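Local atomic coordinates of ABC sugar (Ribose) transporter, periplasmic substrate-binding subunit (Rhodobacter sphaeroides, PDB entry 3L49), a protein that probably binds a sugar in the periplasm as the substrate-binding subunit of an ABC transporter. Residues D181-Y186 with Q211-T216. Numbering follows the deposited sequence.
Sequences DMLTKY and QAAGRT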
loop_
_atom_site.group_PDB
_atom_site.type_symbol
_atom_site.label_atom_id
_atom_site.label_comp_id
_atom_site.label_asym_id
_atom_site.label_seq_id
_atom_site.Cartn_x
_atom_site.Cartn_y
_atom_site.Cartn_z
ATOM N N ASP A 181 -23.641 -3.105 -6.611
ATOM C CA ASP A 181 -24.485 -3.872 -5.688
ATOM C C ASP A 181 -24.977 -2.997 -4.545
ATOM O O ASP A 181 -26.155 -3.012 -4.200
ATOM C CB ASP A 181 -23.710 -5.058 -5.094
ATOM C CG ASP A 181 -23.417 -6.155 -6.110
ATOM O OD1 ASP A 181 -23.895 -6.063 -7.266
ATOM O OD2 ASP A 181 -22.698 -7.115 -5.743
ATOM N N MET A 182 -24.059 -2.213 -3.988
ATOM C CA MET A 182 -24.313 -1.428 -2.791
ATOM C C MET A 182 -25.169 -0.198 -3.072
ATOM O O MET A 182 -25.939 0.232 -2.211
ATOM C CB MET A 182 -22.980 -1.054 -2.134
ATOM C CG MET A 182 -22.955 -1.190 -0.611
ATOM S SD MET A 182 -23.510 -2.756 0.122
ATOM C CE MET A 182 -22.450 -3.958 -0.673
ATOM N N LEU A 183 -25.044 0.352 -4.280
ATOM C CA LEU A 183 -25.898 1.458 -4.736
ATOM C C LEU A 183 -27.329 0.990 -5.009
ATOM O O LEU A 183 -28.277 1.765 -4.869
ATOM C CB LEU A 183 -25.329 2.103 -6.000
ATOM C CG LEU A 183 -24.058 2.952 -5.885
ATOM C CD1 LEU A 183 -23.379 3.108 -7.243
ATOM C CD2 LEU A 183 -24.354 4.314 -5.266
ATOM N N THR A 184 -27.465 -0.272 -5.419
ATOM C CA THR A 184 -28.770 -0.907 -5.603
ATOM C C THR A 184 -29.423 -1.107 -4.240
ATOM O O THR A 184 -30.604 -0.782 -4.061
ATOM C CB THR A 184 -28.653 -2.258 -6.372
ATOM O OG1 THR A 184 -28.340 -1.998 -7.744
ATOM C CG2 THR A 184 -29.954 -3.061 -6.312
ATOM N N LYS A 185 -28.636 -1.612 -3.288
ATOM C CA LYS A 185 -29.102 -1.845 -1.921
ATOM C C LYS A 185 -29.442 -0.532 -1.203
ATOM O O LYS A 185 -30.423 -0.470 -0.467
ATOM C CB LYS A 185 -28.079 -2.670 -1.118
ATOM C CG LYS A 185 -28.641 -3.257 0.182
ATOM C CD LYS A 185 -27.566 -3.883 1.080
ATOM C CE LYS A 185 -27.511 -5.407 0.978
ATOM N NZ LYS A 185 -26.728 -5.886 -0.199
ATOM N N TYR A 186 -28.646 0.512 -1.444
ATOM C CA TYR A 186 -28.878 1.833 -0.841
ATOM C C TYR A 186 -29.058 2.942 -1.889
ATOM O O TYR A 186 -28.118 3.692 -2.175
ATOM C CB TYR A 186 -27.748 2.187 0.132
ATOM C CG TYR A 186 -27.473 1.117 1.154
ATOM C CD1 TYR A 186 -28.395 0.837 2.166
ATOM C CD2 TYR A 186 -26.295 0.375 1.106
ATOM C CE1 TYR A 186 -28.150 -0.160 3.107
ATOM C CE2 TYR A 186 -26.036 -0.620 2.039
ATOM C CZ TYR A 186 -26.969 -0.884 3.039
ATOM O OH TYR A 186 -26.715 -1.870 3.963
ATOM N N GLN A 211 -19.865 7.083 -11.226
ATOM C CA GLN A 211 -19.995 7.866 -12.438
ATOM C C GLN A 211 -21.063 7.274 -13.357
ATOM O O GLN A 211 -21.973 7.980 -13.791
ATOM C CB GLN A 211 -18.643 7.925 -13.138
ATOM C CG GLN A 211 -18.427 9.157 -13.948
ATOM C CD GLN A 211 -17.107 9.831 -13.634
ATOM O OE1 GLN A 211 -17.009 11.057 -13.682
ATOM N NE2 GLN A 211 -16.085 9.037 -13.307
ATOM N N ALA A 212 -20.973 5.969 -13.606
ATOM C CA ALA A 212 -21.970 5.254 -14.403
ATOM C C ALA A 212 -23.380 5.277 -13.778
ATOM O O ALA A 212 -24.385 5.181 -14.496
ATOM C CB ALA A 212 -21.519 3.817 -14.662
ATOM N N ALA A 213 -23.447 5.420 -12.452
ATOM C CA ALA A 213 -24.728 5.498 -11.746
ATOM C C ALA A 213 -25.281 6.918 -11.734
ATOM O O ALA A 213 -26.419 7.140 -11.331
ATOM C CB ALA A 213 -24.589 4.967 -10.336
ATOM N N GLY A 214 -24.457 7.873 -12.169
ATOM C CA GLY A 214 -24.819 9.290 -12.199
ATOM C C GLY A 214 -24.838 9.963 -10.839
ATOM O O GLY A 214 -25.411 11.043 -10.693
ATOM N N ARG A 215 -24.207 9.328 -9.850
ATOM C CA ARG A 215 -24.134 9.844 -8.481
ATOM C C ARG A 215 -22.960 10.810 -8.290
ATOM O O ARG A 215 -21.806 10.381 -8.176
ATOM C CB ARG A 215 -24.013 8.696 -7.476
ATOM C CG ARG A 215 -25.099 7.640 -7.557
ATOM C CD ARG A 215 -26.366 8.067 -6.847
ATOM N NE ARG A 215 -26.878 6.965 -6.034
ATOM C CZ ARG A 215 -26.878 6.942 -4.703
ATOM N NH1 ARG A 215 -27.353 5.878 -4.062
ATOM N NH2 ARG A 215 -26.415 7.982 -4.014
ATOM N N THR A 216 -23.273 12.107 -8.247
ATOM C CA THR A 216 -22.285 13.169 -7.989
ATOM C C THR A 216 -22.104 13.474 -6.491
ATOM O O THR A 216 -21.274 14.310 -6.123
ATOM C CB THR A 216 -22.666 14.500 -8.705
ATOM O OG1 THR A 216 -24.027 14.835 -8.399
ATOM C CG2 THR A 216 -22.492 14.401 -10.223
#
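The backbone carbonyl O of Tyr186 lies 3.0 Å from NH1 of Arg215, at the edge of the guanidinium and in its plane; this is the closest polar approach between the two segments. Tyr186 is the first residue to leave helical geometry, although its N still bonds to Met182 O in the last turn. Arg215 reaches it with a chain bent at chi2 (-81°) and chi3 (-135°), which turns one face of the guanidinium toward Leu183 CD2. That leucine spreads its two methyls over two partners. CD2 lies over one face of the Arg215 guanidinium, offset toward its rim, 3.6 Å from Arg215 NH1. CD1 of Leu183 meets Ala213 CB at 3.8 Å. Leu183 and Arg215 run antiparallel to one another, each passing the other's flank. Between Ala213 and Arg215, Gly214 takes positive phi (74°) in a Schellman motif, its N bonded to Gln211 O, and the chain turns away from its helix. Arg215 NH2 also has a long, weak ion pair with Asp217, and Leu183 touches Ile218. In this periplasmic binding protein fold, the small surface contact brings side by side the C-terminal ends of helices 171-185 and 200-212, which lead into neighbouring parallel strands 194-197 and 219-222.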